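Cytochrome c, putative (Geobacter sulfurreducens, PDB 2CZS) is a diheme c-type cytochrome that probably transfers electrons through two covalently attached haems, each with bis-histidine iron ligation. Local coordinates at residues K9-P12 and N16-R19. Numbering follows the deposited sequence.
Sequences KKVP and NHKR. With HEM (protoporphyrin IX containing Fe), chain F.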
ATOM      1  N   LYS A   9       9.094  -3.204   4.830  1.00 28.01           N
ATOM      2  CA  LYS A   9       9.121  -1.758   4.852  1.00 26.57           C
ATOM      3  C   LYS A   9       7.760  -1.103   5.092  1.00 26.61           C
ATOM      4  O   LYS A   9       6.696  -1.573   4.614  1.00 25.65           O
ATOM      5  CB  LYS A   9       9.807  -1.224   3.610  1.00 27.40           C
ATOM      6  CG  LYS A   9      11.283  -1.597   3.550  1.00 28.92           C
ATOM      7  CD  LYS A   9      11.884  -1.237   2.215  1.00 33.19           C
ATOM      8  CE  LYS A   9      13.356  -0.896   2.329  1.00 34.55           C
ATOM      9  NZ  LYS A   9      13.776  -0.123   1.127  1.00 36.16           N
ATOM     10  N   LYS A  10       7.797  -0.034   5.886  1.00 25.83           N
ATOM     11  CA  LYS A  10       6.596   0.712   6.212  1.00 25.39           C
ATOM     12  C   LYS A  10       6.276   1.683   5.097  1.00 23.74           C
ATOM     13  O   LYS A  10       7.103   1.951   4.228  1.00 23.88           O
ATOM     14  CB  LYS A  10       6.770   1.446   7.541  1.00 26.70           C
ATOM     15  CG  LYS A  10       6.626   0.516   8.734  1.00 29.51           C
ATOM     16  CD  LYS A  10       7.091   1.152  10.016  1.00 33.35           C
ATOM     17  CE  LYS A  10       6.728   0.262  11.189  1.00 35.76           C
ATOM     18  NZ  LYS A  10       7.524  -1.000  11.194  1.00 36.08           N
ATOM     19  N   VAL A  11       5.040   2.187   5.101  1.00 23.08           N
ATOM     20  CA  VAL A  11       4.641   3.176   4.120  1.00 22.20           C
ATOM     21  C   VAL A  11       5.406   4.482   4.348  1.00 23.58           C
ATOM     22  O   VAL A  11       5.355   5.017   5.439  1.00 24.23           O
ATOM     23  CB  VAL A  11       3.088   3.431   4.191  1.00 21.80           C
ATOM     24  CG1 VAL A  11       2.652   4.463   3.158  1.00 21.74           C
ATOM     25  CG2 VAL A  11       2.306   2.135   4.000  1.00 20.67           C
ATOM     26  N   PRO A  12       6.129   4.985   3.326  1.00 24.38           N
ATOM     27  CA  PRO A  12       6.839   6.266   3.521  1.00 24.79           C
ATOM     28  C   PRO A  12       5.929   7.407   3.972  1.00 24.77           C
ATOM     29  O   PRO A  12       4.823   7.546   3.454  1.00 23.32           O
ATOM     30  CB  PRO A  12       7.408   6.565   2.128  1.00 25.19           C
ATOM     31  CG  PRO A  12       7.577   5.260   1.534  1.00 25.54           C
ATOM     32  CD  PRO A  12       6.397   4.439   1.987  1.00 24.80           C
ATOM     33  N   ASN A  16       3.963  11.555  -1.494  1.00 27.91           N
ATOM     34  CA  ASN A  16       3.282  10.485  -2.204  1.00 27.13           C
ATOM     35  C   ASN A  16       2.318   9.638  -1.396  1.00 26.57           C
ATOM     36  O   ASN A  16       1.453   8.985  -1.978  1.00 26.67           O
ATOM     37  CB  ASN A  16       4.287   9.579  -2.906  1.00 27.49           C
ATOM     38  CG  ASN A  16       4.722  10.136  -4.231  1.00 29.86           C
ATOM     39  OD1 ASN A  16       4.027  10.965  -4.825  1.00 33.51           O
ATOM     40  ND2 ASN A  16       5.867   9.695  -4.696  1.00 30.95           N
ATOM     41  N   HIS A  17       2.459   9.641  -0.072  1.00 24.02           N
ATOM     42  CA  HIS A  17       1.630   8.759   0.759  1.00 23.98           C
ATOM     43  C   HIS A  17       0.874   9.475   1.843  1.00 23.74           C
ATOM     44  O   HIS A  17       0.098   8.838   2.578  1.00 22.38           O
ATOM     45  CB  HIS A  17       2.522   7.703   1.366  1.00 22.82           C
ATOM     46  CG  HIS A  17       3.222   6.876   0.346  1.00 20.35           C
ATOM     47  ND1 HIS A  17       4.455   7.210  -0.177  1.00 23.21           N
ATOM     48  CD2 HIS A  17       2.854   5.723  -0.253  1.00 17.86           C
ATOM     49  CE1 HIS A  17       4.828   6.280  -1.040  1.00 21.59           C
ATOM     50  NE2 HIS A  17       3.870   5.370  -1.116  1.00 18.08           N
ATOM     51  N   LYS A  18       1.108  10.777   1.970  1.00 24.02           N
ATOM     52  CA  LYS A  18       0.419  11.547   3.012  1.00 24.24           C
ATOM     53  C   LYS A  18      -1.094  11.364   3.009  1.00 23.55           C
ATOM     54  O   LYS A  18      -1.695  11.249   4.087  1.00 21.47           O
ATOM     55  CB  LYS A  18       0.797  13.045   2.962  1.00 24.92           C
ATOM     56  CG  LYS A  18       0.046  13.920   3.990  1.00 26.28           C
ATOM     57  CD  LYS A  18       0.688  15.295   4.164  1.00 29.78           C
ATOM     58  CE  LYS A  18       0.288  16.238   3.073  1.00 32.22           C
ATOM     59  NZ  LYS A  18       1.137  17.452   3.125  1.00 35.72           N
ATOM     60  N   ARG A  19      -1.724  11.372   1.835  1.00 22.70           N
ATOM     61  CA  ARG A  19      -3.189  11.291   1.778  1.00 23.72           C
ATOM     62  C   ARG A  19      -3.699   9.990   2.371  1.00 22.89           C
ATOM     63  O   ARG A  19      -4.776   9.963   2.930  1.00 23.76           O
ATOM     64  CB  ARG A  19      -3.740  11.522   0.373  1.00 24.92           C
ATOM     65  CG  ARG A  19      -3.510  10.391  -0.605  1.00 27.63           C
ATOM     66  CD  ARG A  19      -4.004  10.791  -1.995  1.00 33.69           C
ATOM     67  NE  ARG A  19      -4.294   9.649  -2.864  1.00 38.62           N
ATOM     68  CZ  ARG A  19      -5.505   9.111  -3.023  1.00 39.25           C
ATOM     69  NH1 ARG A  19      -6.551   9.596  -2.358  1.00 41.93           N
ATOM     70  NH2 ARG A  19      -5.670   8.084  -3.846  1.00 40.46           N
TER
HETATM   71  CHA HEM F 500       7.294   3.329  -2.109  1.00 21.16           C
HETATM   72  CHB HEM F 500       3.469   1.391   0.030  1.00 18.70           C
HETATM   73  CHC HEM F 500       0.565   4.277  -2.552  1.00 20.30           C
HETATM   74  CHD HEM F 500       4.391   6.052  -4.878  1.00 21.26           C
HETATM   75  C1A HEM F 500       6.522   2.548  -1.315  1.00 21.86           C
HETATM   76  C2A HEM F 500       7.035   1.524  -0.449  1.00 22.76           C
HETATM   77  C3A HEM F 500       5.962   0.984   0.137  1.00 22.27           C
HETATM   78  C4A HEM F 500       4.775   1.660  -0.347  1.00 18.93           C
HETATM   79  CMA HEM F 500       5.927  -0.156   1.169  1.00 21.65           C
HETATM   80  CAA HEM F 500       8.534   1.140  -0.306  1.00 25.93           C
HETATM   81  CBA HEM F 500       9.244   2.082   0.648  1.00 30.73           C
HETATM   82  CGA HEM F 500      10.669   1.665   0.919  1.00 31.46           C
HETATM   83  O1A HEM F 500      11.342   1.001   0.080  1.00 34.41           O
HETATM   84  O2A HEM F 500      11.113   2.010   2.039  1.00 34.48           O
HETATM   85  C1B HEM F 500       2.356   2.021  -0.458  1.00 19.47           C
HETATM   86  C2B HEM F 500       1.003   1.743  -0.046  1.00 17.85           C
HETATM   87  C3B HEM F 500       0.176   2.555  -0.745  1.00 18.25           C
HETATM   88  C4B HEM F 500       0.985   3.358  -1.646  1.00 18.52           C
HETATM   89  CMB HEM F 500       0.674   0.681   1.035  1.00 20.26           C
HETATM   90  CAB HEM F 500      -1.358   2.672  -0.634  1.00 18.54           C
HETATM   91  CBB HEM F 500      -1.916   2.968   0.587  1.00 17.77           C
HETATM   92  C1C HEM F 500       1.374   4.937  -3.456  1.00 16.94           C
HETATM   93  C2C HEM F 500       0.846   5.820  -4.499  1.00 20.52           C
HETATM   94  C3C HEM F 500       1.931   6.326  -5.144  1.00 21.14           C
HETATM   95  C4C HEM F 500       3.101   5.778  -4.511  1.00 21.90           C
HETATM   96  CMC HEM F 500      -0.643   6.065  -4.806  1.00 21.05           C
HETATM   97  CAC HEM F 500       1.973   7.322  -6.326  1.00 23.92           C
HETATM   98  CBC HEM F 500       1.606   8.590  -6.096  1.00 25.09           C
HETATM   99  C1D HEM F 500       5.528   5.547  -4.319  1.00 23.21           C
HETATM  100  C2D HEM F 500       6.902   5.894  -4.642  1.00 23.17           C
HETATM  101  C3D HEM F 500       7.798   5.024  -3.798  1.00 25.80           C
HETATM  102  C4D HEM F 500       6.882   4.234  -3.023  1.00 21.50           C
HETATM  103  CMD HEM F 500       7.399   6.937  -5.659  1.00 22.07           C
HETATM  104  CAD HEM F 500       9.347   5.044  -3.748  1.00 27.44           C
HETATM  105  CBD HEM F 500       9.867   5.535  -2.398  1.00 33.91           C
HETATM  106  CGD HEM F 500       9.251   6.857  -2.060  1.00 36.11           C
HETATM  107  O1D HEM F 500       9.712   7.870  -2.635  1.00 38.33           O
HETATM  108  O2D HEM F 500       8.306   6.901  -1.230  1.00 36.26           O
HETATM  109  NA  HEM F 500       5.162   2.609  -1.261  1.00 21.89           N
HETATM  110  NB  HEM F 500       2.304   3.007  -1.448  1.00 19.15           N
HETATM  111  NC  HEM F 500       2.736   4.929  -3.484  1.00 21.91           N
HETATM  112  ND  HEM F 500       5.568   4.548  -3.374  1.00 18.61           N
HETATM  113 FE   HEM F 500       3.911   3.771  -2.370  1.00 20.04          FE
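Pro12 sets CD over one face of the His17 imidazole, toward its rim, in a CH-pi contact in which CD stands 4.0 Å from the ring centroid and 14° off the normal. Val11 meets the same imidazole obliquely, CG1 lying 3.6 Å from His17 CD2; this methyl is anti to the backbone N (chi1 -180°), which leaves CG2 to approach the haem methyl CMB at 3.7 Å. The imidazole is held at both nitrogens. NE2 of His17 coordinates the haem iron at 2.0 Å, with His41 as the other axial ligand, while ND1 is hydrogen-bonded to Asp14, a carboxylate that would probably make the imidazole a stronger electron donor. A chi2 of 89° sets the imidazole plane about perpendicular to that of CA, CB and CG, turning one face to Pro12 CD while NE2 reaches the iron. Pro12 also reaches the porphyrin, its CG 3.3 Å from propionate oxygen O2D, and Lys9 extends along the other propionate to hydrogen-bond from NZ to O1A at 2.9 Å. Together these contacts form the distal-histidine side of a bis-histidine c-type haem site. The loop 9-12 precedes helix 18-25, with His17 its N-cap; Val11 O hydrogen-bonds to Tyr21 within the helix, and the Val11 backbone pairs with Lys70, beyond helix 65-68.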